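Local coordinates for MOBA relate protein (Mycobacterium sp., PDB 2WAW) that is of unknown function but has the fold of a MobA-like nucleotidyltransferase and so probably transfers a nucleotide from a nucleoside triphosphate, at residues 4-9 / 120-125; 36-41 / 64-69; 44-49 / 100-105; 147-152 / 159-164. All blocks are in the same frame, centred on the assembly; numbering follows the deposited sequence. Where two conformers were deposited one is given.

Contact 1: residues 4-9 / 120-125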
loop_
_atom_site.group_PDB
_atom_site.type_symbol
_atom_site.label_atom_id
_atom_site.label_comp_id
_atom_site.label_asym_id
_atom_site.label_seq_id
_atom_site.Cartn_x
_atom_site.Cartn_y
_atom_site.Cartn_z
ATOM N N SER A 4 -7.001 4.804 16.530
ATOM C CA SER A 4 -6.082 5.625 15.730
ATOM C C SER A 4 -6.840 6.598 14.836
ATOM O O SER A 4 -6.285 7.615 14.434
ATOM C CB SER A 4 -5.164 4.754 14.861
ATOM O OG SER A 4 -5.913 4.087 13.867
ATOM N N ARG A 5 -8.094 6.258 14.509
ATOM C CA ARG A 5 -8.874 6.967 13.474
ATOM C C ARG A 5 -8.156 6.952 12.112
ATOM O O ARG A 5 -8.215 7.905 11.327
ATOM C CB ARG A 5 -9.250 8.372 13.919
ATOM C CG ARG A 5 -9.971 8.367 15.246
ATOM C CD ARG A 5 -10.576 9.693 15.621
ATOM N NE ARG A 5 -11.387 9.515 16.825
ATOM C CZ ARG A 5 -11.871 10.498 17.580
ATOM N NH1 ARG A 5 -11.633 11.770 17.276
ATOM N NH2 ARG A 5 -12.591 10.198 18.652
ATOM N N VAL A 6 -7.478 5.843 11.851
ATOM C CA VAL A 6 -6.787 5.638 10.574
ATOM C C VAL A 6 -7.197 4.283 9.960
ATOM O O VAL A 6 -7.199 3.254 10.642
ATOM C CB VAL A 6 -5.228 5.707 10.723
ATOM C CG1 VAL A 6 -4.578 5.486 9.364
ATOM C CG2 VAL A 6 -4.796 7.055 11.285
ATOM N N THR A 7 -7.494 4.303 8.660
ATOM C CA THR A 7 -7.696 3.079 7.888
ATOM C C THR A 7 -6.476 2.841 7.019
ATOM O O THR A 7 -6.038 3.752 6.326
ATOM C CB THR A 7 -8.949 3.193 7.003
ATOM O OG1 THR A 7 -10.108 3.153 7.845
ATOM C CG2 THR A 7 -9.017 2.026 6.014
ATOM N N GLY A 8 -5.926 1.634 7.077
ATOM C CA GLY A 8 -4.862 1.234 6.152
ATOM C C GLY A 8 -5.456 0.648 4.890
ATOM O O GLY A 8 -6.454 -0.058 4.948
ATOM N N VAL A 9 -4.839 0.940 3.742
ATOM C CA VAL A 9 -5.313 0.425 2.465
ATOM C C VAL A 9 -4.090 -0.152 1.747
ATOM O O VAL A 9 -3.162 0.578 1.398
ATOM C CB VAL A 9 -5.944 1.543 1.578
ATOM C CG1 VAL A 9 -6.403 0.972 0.196
ATOM C CG2 VAL A 9 -7.125 2.250 2.298
ATOM N N GLY A 120 2.650 12.659 11.719
ATOM C CA GLY A 120 2.900 13.838 10.873
ATOM C C GLY A 120 1.694 14.201 10.020
ATOM O O GLY A 120 1.491 15.366 9.669
ATOM N N GLY A 121 0.883 13.206 9.696
ATOM C CA GLY A 121 -0.313 13.430 8.887
ATOM C C GLY A 121 -1.499 14.057 9.595
ATOM O O GLY A 121 -2.376 14.623 8.948
ATOM N N ARG A 122 -1.559 13.963 10.922
ATOM C CA ARG A 122 -2.593 14.691 11.667
ATOM C C ARG A 122 -2.462 16.170 11.281
ATOM O O ARG A 122 -1.423 16.775 11.478
ATOM C CB ARG A 122 -2.422 14.531 13.182
ATOM C CG ARG A 122 -2.192 13.112 13.693
ATOM C CD ARG A 122 -3.355 12.161 13.409
ATOM N NE ARG A 122 -3.199 10.874 14.088
ATOM C CZ ARG A 122 -4.130 9.907 14.111
ATOM N NH1 ARG A 122 -5.295 10.075 13.482
ATOM N NH2 ARG A 122 -3.898 8.782 14.776
ATOM N N GLY A 123 -3.511 16.749 10.716
ATOM C CA GLY A 123 -3.430 18.155 10.303
ATOM C C GLY A 123 -2.623 18.498 9.051
ATOM O O GLY A 123 -2.445 19.684 8.749
ATOM N N ALA A 124 -2.131 17.484 8.329
ATOM C CA ALA A 124 -1.620 17.677 6.958
ATOM C C ALA A 124 -2.617 17.073 5.969
ATOM O O ALA A 124 -3.263 16.061 6.261
ATOM C CB ALA A 124 -0.250 17.051 6.776
ATOM N N THR A 125 -2.749 17.696 4.804
ATOM C CA THR A 125 -3.654 17.197 3.769
ATOM C C THR A 125 -3.146 15.887 3.165
ATOM O O THR A 125 -3.903 14.926 3.046
ATOM C CB THR A 125 -3.909 18.261 2.668
ATOM O OG1 THR A 125 -4.499 19.424 3.264
ATOM C CG2 THR A 125 -4.844 17.729 1.602
#
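At the N-terminal entry to the central sheet of this MobA-like, GT-A-type Rossmann domain, the guanidinium of R122 grips the backbone carbonyl of S4, just ahead of strand 6-12. R122 is the first residue to leave helical geometry after helix 111-121, and sits inside a type II beta turn running from G121 to A124. Its side chain, bent at chi2, crosses to the other segment and meets S4 O end-on with both terminal nitrogens. NH2 lies 2.7 Å from S4 O, on a lone pair in the carbonyl plane; NH1 lies 2.8 Å from S4 O, almost in line with the C=O bond. The oxygen is only 4° out of the guanidinium plane, but the N-H...O angles of 146° and 138° show that neither bond is straight, as expected when one atom is shared by two donors. Beside this grip V6 offers a methyl, its CG2 3.8 Å from R122 NH1 and oblique to the guanidinium. S4 OG forms an ST turn, accepting from V6 N at 3.1 Å, and is also hydrogen-bonded to P45 O. A long, weak ion pair joins R122 to E97. The contact thus ties the loop after helix 111-121 to the chain entering strand 6-12, whose V6 packs on V100 of adjacent strand 98-103 and on F46.

Contact 2: residues 36-41 / 64-69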
loop_
_atom_site.group_PDB
_atom_site.type_symbol
_atom_site.label_atom_id
_atom_site.label_comp_id
_atom_site.label_asym_id
_atom_site.label_seq_id
_atom_site.Cartn_x
_atom_site.Cartn_y
_atom_site.Cartn_z
ATOM N N ALA A 36 3.555 -11.351 3.413
ATOM C CA ALA A 36 4.562 -10.612 4.150
ATOM C C ALA A 36 4.159 -9.149 4.383
ATOM O O ALA A 36 4.300 -8.608 5.502
ATOM C CB ALA A 36 5.906 -10.695 3.430
ATOM N N THR A 37 3.624 -8.518 3.344
ATOM C CA THR A 37 3.140 -7.140 3.467
ATOM C C THR A 37 1.982 -7.041 4.469
ATOM O O THR A 37 1.949 -6.138 5.302
ATOM C CB THR A 37 2.722 -6.581 2.118
ATOM O OG1 THR A 37 3.857 -6.647 1.244
ATOM C CG2 THR A 37 2.244 -5.133 2.252
ATOM N N LEU A 38 1.054 -7.997 4.415
ATOM C CA LEU A 38 -0.101 -7.943 5.323
ATOM C C LEU A 38 0.269 -8.254 6.768
ATOM O O LEU A 38 -0.313 -7.674 7.702
ATOM C CB LEU A 38 -1.224 -8.853 4.823
ATOM C CG LEU A 38 -1.853 -8.467 3.473
ATOM C CD1 LEU A 38 -2.947 -9.473 3.152
ATOM C CD2 LEU A 38 -2.422 -7.050 3.470
ATOM N N ALA A 39 1.256 -9.133 6.958
ATOM C CA ALA A 39 1.812 -9.397 8.303
ATOM C C ALA A 39 2.271 -8.092 8.947
ATOM O O ALA A 39 1.971 -7.830 10.121
ATOM C CB ALA A 39 2.968 -10.379 8.218
ATOM N N MET A 40 2.968 -7.257 8.176
ATOM C CA MET A 40 3.430 -5.954 8.668
ATOM C C MET A 40 2.257 -4.975 8.858
ATOM O O MET A 40 2.170 -4.278 9.885
ATOM C CB MET A 40 4.528 -5.414 7.729
ATOM C CG MET A 40 5.053 -4.022 8.054
ATOM S SD MET A 40 3.956 -2.696 7.491
ATOM C CE MET A 40 3.914 -3.021 5.734
ATOM N N ALA A 41 1.351 -4.941 7.878
ATOM C CA ALA A 41 0.215 -4.005 7.919
ATOM C C ALA A 41 -0.659 -4.250 9.154
ATOM O O ALA A 41 -1.208 -3.307 9.744
ATOM C CB ALA A 41 -0.606 -4.085 6.631
ATOM N N VAL A 64 -3.616 -16.766 0.818
ATOM C CA VAL A 64 -3.136 -15.732 1.727
ATOM C C VAL A 64 -4.124 -15.580 2.873
ATOM O O VAL A 64 -5.337 -15.681 2.672
ATOM C CB VAL A 64 -2.931 -14.391 0.993
ATOM C CG1 VAL A 64 -2.440 -13.303 1.957
ATOM C CG2 VAL A 64 -1.970 -14.572 -0.183
ATOM N N GLU A 65 -3.635 -15.326 4.061
ATOM C CA GLU A 65 -4.545 -15.150 5.167
ATOM C C GLU A 65 -5.104 -13.742 5.218
ATOM O O GLU A 65 -4.436 -12.807 5.499
ATOM C CB GLU A 65 -3.856 -15.466 6.466
ATOM C CG GLU A 65 -4.729 -15.185 7.662
ATOM C CD GLU A 65 -5.927 -16.095 7.732
ATOM O OE1 GLU A 65 -5.722 -17.204 8.197
ATOM O OE2 GLU A 65 -7.022 -15.740 7.354
ATOM N N LEU A 66 -6.371 -13.654 4.923
ATOM C CA LEU A 66 -7.108 -12.420 4.898
ATOM C C LEU A 66 -8.193 -12.233 5.976
ATOM O O LEU A 66 -8.934 -11.323 5.911
ATOM C CB LEU A 66 -7.680 -12.200 3.516
ATOM C CG LEU A 66 -6.718 -12.337 2.346
ATOM C CD1 LEU A 66 -7.426 -12.465 1.117
ATOM C CD2 LEU A 66 -5.805 -11.271 2.251
ATOM N N ASP A 67 -8.251 -13.126 6.952
ATOM C CA ASP A 67 -9.254 -13.011 7.990
ATOM C C ASP A 67 -9.147 -11.705 8.739
ATOM O O ASP A 67 -8.098 -11.277 9.066
ATOM C CB ASP A 67 -9.141 -14.161 8.996
ATOM N N GLY A 68 -10.263 -11.077 8.954
ATOM C CA GLY A 68 -10.331 -9.855 9.683
ATOM C C GLY A 68 -10.056 -8.614 8.891
ATOM O O GLY A 68 -10.110 -7.556 9.411
ATOM N N LEU A 69 -9.759 -8.781 7.616
ATOM C CA LEU A 69 -9.499 -7.684 6.728
ATOM C C LEU A 69 -10.715 -7.392 5.859
ATOM O O LEU A 69 -11.480 -8.259 5.624
ATOM C CB LEU A 69 -8.306 -8.014 5.841
ATOM C CG LEU A 69 -7.026 -8.471 6.507
ATOM C CD1 LEU A 69 -5.925 -8.584 5.548
ATOM C CD2 LEU A 69 -6.628 -7.670 7.649
#
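Residues 36-41 of helix 33-42 face an irregular segment that leaves helix 57-63 at V64 and makes a type II turn from L66 to L69; the backbones come nearest at L38 and L66, whose CA atoms are 8.3 Å apart. L38 reaches across with a single methyl, CD1, which is met by three side chains. L66 CD2 presses closest, 3.5 Å from L38 CD1 and tighter than an ordinary van der Waals contact. L69 CD1 lies 3.9 Å from L38 CD1, and V64 CG1 lies 4.0 Å from it. The L66 and L69 side chains both run obliquely to that of L38. In V64, CG1 stands anti to the backbone N (chi1 179°), and this is the branch that meets the leucine. Just before the turn, E65 OE2 accepts from D67 N at 2.9 Å on the anti side of the carboxylate, while R42 bonds to the carbonyls of E65 and D67 and so links the same helix to this loop by polar contacts. L38 and L69 both continue onto V51 of strand 48-53. This is hydrophobic packing of a helix and a helix-to-strand loop against the parallel part of a mixed sheet, as in the Rossmann-like half of the GT-A fold.

Contact 3: residues 44-49 / 100-105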
loop_
_atom_site.group_PDB
_atom_site.type_symbol
_atom_site.label_atom_id
_atom_site.label_comp_id
_atom_site.label_asym_id
_atom_site.label_seq_id
_atom_site.Cartn_x
_atom_site.Cartn_y
_atom_site.Cartn_z
ATOM N N CYS A 44 0.507 -2.378 12.248
ATOM C CA CYS A 44 0.423 -0.912 12.211
ATOM C C CYS A 44 -0.764 -0.440 13.046
ATOM O O CYS A 44 -1.679 -1.224 13.288
ATOM C CB CYS A 44 0.240 -0.413 10.784
ATOM S SG CYS A 44 1.681 -0.761 9.742
ATOM N N PRO A 45 -0.759 0.847 13.440
ATOM C CA PRO A 45 -1.851 1.396 14.243
ATOM C C PRO A 45 -3.052 1.791 13.374
ATOM O O PRO A 45 -3.389 2.983 13.250
ATOM C CB PRO A 45 -1.220 2.607 14.939
ATOM C CG PRO A 45 0.013 2.967 14.138
ATOM C CD PRO A 45 0.299 1.847 13.163
ATOM N N PHE A 46 -3.664 0.800 12.737
ATOM C CA PHE A 46 -4.883 1.027 11.978
ATOM C C PHE A 46 -6.075 0.514 12.756
ATOM O O PHE A 46 -5.977 -0.500 13.456
ATOM C CB PHE A 46 -4.867 0.251 10.653
ATOM C CG PHE A 46 -3.696 0.578 9.744
ATOM C CD1 PHE A 46 -3.267 1.900 9.564
ATOM C CD2 PHE A 46 -3.039 -0.441 9.045
ATOM C CE1 PHE A 46 -2.205 2.202 8.693
ATOM C CE2 PHE A 46 -1.974 -0.167 8.176
ATOM C CZ PHE A 46 -1.546 1.168 7.986
ATOM N N ASP A 47 -7.214 1.174 12.579
ATOM C CA ASP A 47 -8.486 0.682 13.105
ATOM C C ASP A 47 -9.164 -0.274 12.130
ATOM O O ASP A 47 -10.030 -1.077 12.521
ATOM C CB ASP A 47 -9.448 1.839 13.347
ATOM C CG ASP A 47 -9.002 2.774 14.464
ATOM O OD1 ASP A 47 -8.110 2.424 15.264
ATOM O OD2 ASP A 47 -9.584 3.876 14.527
ATOM N N GLN A 48 -8.785 -0.173 10.857
ATOM C CA GLN A 48 -9.382 -0.948 9.788
ATOM C C GLN A 48 -8.279 -1.189 8.772
ATOM O O GLN A 48 -7.456 -0.298 8.550
ATOM C CB GLN A 48 -10.520 -0.148 9.137
ATOM C CG GLN A 48 -11.085 -0.758 7.850
ATOM C CD GLN A 48 -12.112 0.119 7.181
ATOM O OE1 GLN A 48 -12.035 1.361 7.234
ATOM N NE2 GLN A 48 -13.062 -0.514 6.509
ATOM N N LEU A 49 -8.287 -2.353 8.152
ATOM C CA LEU A 49 -7.377 -2.652 7.081
ATOM C C LEU A 49 -8.101 -3.225 5.874
ATOM O O LEU A 49 -8.680 -4.226 5.957
ATOM C CB LEU A 49 -6.287 -3.606 7.553
ATOM C CG LEU A 49 -5.179 -4.037 6.603
ATOM C CD1 LEU A 49 -4.449 -2.842 6.055
ATOM C CD2 LEU A 49 -4.220 -4.921 7.349
ATOM N N VAL A 100 -3.854 5.424 5.153
ATOM C CA VAL A 100 -2.473 5.181 4.785
ATOM C C VAL A 100 -2.461 4.184 3.638
ATOM O O VAL A 100 -3.044 3.093 3.745
ATOM C CB VAL A 100 -1.646 4.662 5.988
ATOM C CG1 VAL A 100 -0.251 4.152 5.542
ATOM C CG2 VAL A 100 -1.520 5.733 7.059
ATOM N N LEU A 101 -1.809 4.575 2.545
ATOM C CA LEU A 101 -1.717 3.780 1.308
ATOM C C LEU A 101 -0.401 3.073 1.192
ATOM O O LEU A 101 0.649 3.688 1.341
ATOM C CB LEU A 101 -1.857 4.705 0.090
ATOM C CG LEU A 101 -3.186 5.391 -0.193
ATOM C CD1 LEU A 101 -2.989 6.366 -1.347
ATOM C CD2 LEU A 101 -4.260 4.361 -0.526
ATOM N N MET A 102 -0.463 1.780 0.905
ATOM C CA MET A 102 0.758 1.065 0.603
ATOM C C MET A 102 0.474 0.015 -0.447
ATOM O O MET A 102 -0.680 -0.290 -0.757
ATOM C CB MET A 102 1.343 0.439 1.849
ATOM C CG MET A 102 0.704 -0.857 2.210
ATOM S SD MET A 102 1.349 -1.399 3.783
ATOM C CE MET A 102 0.109 -0.743 4.911
ATOM N N LEU A 103 1.541 -0.453 -1.091
ATOM C CA LEU A 103 1.408 -1.479 -2.133
ATOM C C LEU A 103 1.530 -2.873 -1.536
ATOM O O LEU A 103 2.308 -3.073 -0.602
ATOM C CB LEU A 103 2.479 -1.304 -3.225
ATOM C CG LEU A 103 2.466 0.042 -3.983
ATOM C CD1 LEU A 103 3.472 0.018 -5.127
ATOM C CD2 LEU A 103 1.084 0.386 -4.519
ATOM N N GLY A 104 0.813 -3.844 -2.101
ATOM C CA GLY A 104 0.860 -5.229 -1.624
ATOM C C GLY A 104 2.231 -5.884 -1.788
ATOM O O GLY A 104 2.510 -6.933 -1.175
ATOM N N ASP A 105 3.070 -5.257 -2.619
ATOM C CA ASP A 105 4.395 -5.783 -2.968
ATOM C C ASP A 105 5.557 -5.000 -2.341
ATOM O O ASP A 105 6.703 -5.088 -2.797
ATOM C CB ASP A 105 4.579 -5.932 -4.498
ATOM C CG ASP A 105 4.283 -4.648 -5.262
ATOM O OD1 ASP A 105 3.124 -4.180 -5.174
ATOM O OD2 ASP A 105 5.181 -4.143 -5.980
#
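The ring of F46 meets strand 98-103 with its far end, CE1 and CZ toward V100 and CE2 and CZ toward M102. The side chains of F46 and V100 cross at about a right angle. V100 CB is 3.7 Å from F46 CE1, and its two methyls flank that contact, CG2 at 4.0 Å from F46 CE1 and CG1 at 4.1 Å from F46 CZ; the approach is oblique to the ring. M102 differs: in the conformer given, its methyl CE arrives at the ring edge, near the ring plane, 3.9 Å from F46 CE2. There CG of M102 sits between the backbone N and the carbonyl carbon (chi1 82°), and the chain bends at chi3 (94°) to bring CE to the phenylalanine. With a second conformer deposited, this contact is less certain than that of V100. C44 CB, from the ring's own segment, lies 3.4 Å above one face of F46, displaced toward the rim. V114 of helix 111-121 also touches F46, while M40 and A41 of helix 33-42 pack on M102. Only carbon atoms meet between the two segments, so the attachment of the loop before strand 48-53 to strand 98-103 rests here on dispersion and on burial of apolar surface, without directional bonding.

Contact 4: residues 147-152 / 159-164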
loop_
_atom_site.group_PDB
_atom_site.type_symbol
_atom_site.label_atom_id
_atom_site.label_comp_id
_atom_site.label_asym_id
_atom_site.label_seq_id
_atom_site.Cartn_x
_atom_site.Cartn_y
_atom_site.Cartn_z
ATOM N N GLY A 147 -12.108 12.840 -2.294
ATOM C CA GLY A 147 -12.702 13.122 -3.611
ATOM C C GLY A 147 -11.688 13.197 -4.747
ATOM O O GLY A 147 -11.914 12.652 -5.836
ATOM N N ASP A 148 -10.557 13.856 -4.490
ATOM C CA ASP A 148 -9.486 13.977 -5.481
ATOM C C ASP A 148 -8.807 12.638 -5.803
ATOM O O ASP A 148 -8.482 12.355 -6.964
ATOM C CB ASP A 148 -8.453 15.015 -5.016
ATOM C CG ASP A 148 -9.089 16.360 -4.689
ATOM O OD1 ASP A 148 -9.062 17.250 -5.561
ATOM O OD2 ASP A 148 -9.652 16.523 -3.582
ATOM N N LEU A 149 -8.584 11.824 -4.770
ATOM C CA LEU A 149 -8.093 10.466 -4.943
ATOM C C LEU A 149 -8.998 9.670 -5.854
ATOM O O LEU A 149 -8.521 8.956 -6.740
ATOM C CB LEU A 149 -8.055 9.728 -3.613
ATOM C CG LEU A 149 -6.815 9.743 -2.743
ATOM C CD1 LEU A 149 -7.021 8.659 -1.717
ATOM C CD2 LEU A 149 -5.540 9.491 -3.541
ATOM N N ALA A 150 -10.300 9.779 -5.609
ATOM C CA ALA A 150 -11.297 9.016 -6.347
ATOM C C ALA A 150 -11.222 9.313 -7.845
ATOM O O ALA A 150 -11.468 8.429 -8.664
ATOM C CB ALA A 150 -12.687 9.289 -5.802
ATOM N N GLU A 151 -10.844 10.548 -8.183
ATOM C CA GLU A 151 -10.757 11.020 -9.572
ATOM C C GLU A 151 -9.457 10.661 -10.307
ATOM O O GLU A 151 -9.325 10.939 -11.503
ATOM C CB GLU A 151 -10.961 12.538 -9.623
ATOM C CG GLU A 151 -12.362 12.982 -9.257
ATOM C CD GLU A 151 -12.450 14.467 -8.960
ATOM O OE1 GLU A 151 -11.630 15.245 -9.497
ATOM O OE2 GLU A 151 -13.348 14.855 -8.182
ATOM N N LEU A 152 -8.495 10.066 -9.605
ATOM C CA LEU A 152 -7.275 9.587 -10.263
ATOM C C LEU A 152 -7.612 8.408 -11.176
ATOM O O LEU A 152 -8.536 7.636 -10.900
ATOM C CB LEU A 152 -6.196 9.183 -9.247
ATOM C CG LEU A 152 -5.699 10.197 -8.212
ATOM C CD1 LEU A 152 -4.745 9.514 -7.260
ATOM C CD2 LEU A 152 -5.034 11.403 -8.852
ATOM N N TRP A 159 1.060 10.107 -7.047
ATOM C CA TRP A 159 2.177 11.028 -7.190
ATOM C C TRP A 159 1.763 12.312 -7.921
ATOM O O TRP A 159 2.350 13.366 -7.691
ATOM C CB TRP A 159 3.406 10.355 -7.827
ATOM C CG TRP A 159 3.261 9.974 -9.273
ATOM C CD1 TRP A 159 2.761 8.799 -9.767
ATOM C CD2 TRP A 159 3.644 10.757 -10.414
ATOM N NE1 TRP A 159 2.797 8.810 -11.142
ATOM C CE2 TRP A 159 3.334 9.997 -11.566
ATOM C CE3 TRP A 159 4.215 12.028 -10.577
ATOM C CZ2 TRP A 159 3.573 10.468 -12.864
ATOM C CZ3 TRP A 159 4.452 12.493 -11.870
ATOM C CH2 TRP A 159 4.130 11.711 -12.995
ATOM N N ARG A 160 0.729 12.238 -8.762
ATOM C CA ARG A 160 0.253 13.431 -9.479
ATOM C C ARG A 160 -0.447 14.444 -8.576
ATOM O O ARG A 160 -0.319 15.652 -8.769
ATOM C CB ARG A 160 -0.628 13.059 -10.673
ATOM C CG ARG A 160 0.185 12.488 -11.814
ATOM C CD ARG A 160 -0.429 12.778 -13.179
ATOM N NE ARG A 160 0.408 12.251 -14.260
ATOM C CZ ARG A 160 0.631 10.955 -14.471
ATOM N NH1 ARG A 160 0.090 10.044 -13.667
ATOM N NH2 ARG A 160 1.411 10.565 -15.474
ATOM N N LEU A 161 -1.184 13.948 -7.591
ATOM C CA LEU A 161 -1.774 14.794 -6.570
ATOM C C LEU A 161 -0.663 15.396 -5.707
ATOM O O LEU A 161 -0.661 16.595 -5.437
ATOM C CB LEU A 161 -2.728 13.968 -5.713
ATOM C CG LEU A 161 -3.936 14.600 -5.024
ATOM C CD1 LEU A 161 -4.704 15.556 -5.930
ATOM C CD2 LEU A 161 -4.848 13.474 -4.560
ATOM N N ILE A 162 0.283 14.545 -5.297
ATOM C CA ILE A 162 1.444 14.941 -4.481
ATOM C C ILE A 162 2.257 16.037 -5.167
ATOM O O ILE A 162 2.683 17.000 -4.526
ATOM C CB ILE A 162 2.356 13.714 -4.143
ATOM C CG1 ILE A 162 1.694 12.812 -3.095
ATOM C CG2 ILE A 162 3.749 14.155 -3.643
ATOM C CD1 ILE A 162 2.193 11.371 -3.099
ATOM N N GLU A 163 2.457 15.894 -6.474
ATOM C CA GLU A 163 3.331 16.798 -7.221
ATOM C C GLU A 163 2.595 17.997 -7.817
ATOM O O GLU A 163 3.225 18.919 -8.349
ATOM C CB GLU A 163 4.088 16.017 -8.299
ATOM C CG GLU A 163 5.185 15.100 -7.726
ATOM C CD GLU A 163 6.029 14.413 -8.796
ATOM O OE1 GLU A 163 6.095 14.919 -9.944
ATOM O OE2 GLU A 163 6.638 13.363 -8.481
ATOM N N SER A 164 1.267 17.999 -7.701
ATOM C CA SER A 164 0.426 19.047 -8.290
ATOM C C SER A 164 0.583 20.435 -7.655
ATOM O O SER A 164 0.356 21.450 -8.324
ATOM C CB SER A 164 -1.050 18.646 -8.254
ATOM O OG SER A 164 -1.633 18.922 -6.991
#
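L161, on helix 158-163, carries the contact, setting its two methyls against D148 and L149 of helix 146-150. The two helices come nearest at L149 and L161, with CA atoms 7.8 Å apart. CG of L161 is turned to the side away from its own backbone N (chi1 -151°), which carries the forked end across the gap. There the fork meets D148 at its CB: L161 CD1 lies 3.9 Å from D148 CB, and L161 CD2 the same 3.9 Å from it, so the aspartate contributes its methylene to the packing. L161 CD2 also rests 4.1 Å from L149 N, on the helix backbone, and 4.2 Å from L149 CD2, the two leucine side chains crossing at about a right angle. L152, at the end of the first segment, loses considerable surface to the other helix, although L152 CD2 stays 4.7 Å from L161 CB and so shields L161 without close contact. L161 O accepts from both S164 N and S164 OG, the OG bond being 3.0 Å long, and both donors reach the oxygen from one face of its carbonyl plane. L149 continues onto L85 and L89 of helix 84-90 and V141 of strand 134-142, and L161 onto I126 of strand 126-131. The arrangement is a pair of short helices joined by a brief connection and packed through leucines against the sheet of an alpha/beta domain.

Overall arrangement
At the parallel part of the sheet, contact 3 touches contacts 1 and 2, which stay apart (nearest atoms about 7 Å). Strand 6-12 of contact 1 lies between strands 48-53 and 98-103 of contact 3 (centres 11 Å apart): T7 OG1 lies 2.7 Å from Q48 OE1, and V9 N 2.8 Å from V100 O, both probable hydrogen bonds. Contacts 2 and 3 alternate along the chain, with centres 10 Å apart; T37 OG1 reaches G104 O at 2.8 Å. Contact 4 follows the others in sequence and touches none: its nearest atoms are about 5 Å from contact 3, about 7 Å from contact 1 and about 17 Å from contact 2, which lies across the chain's centre.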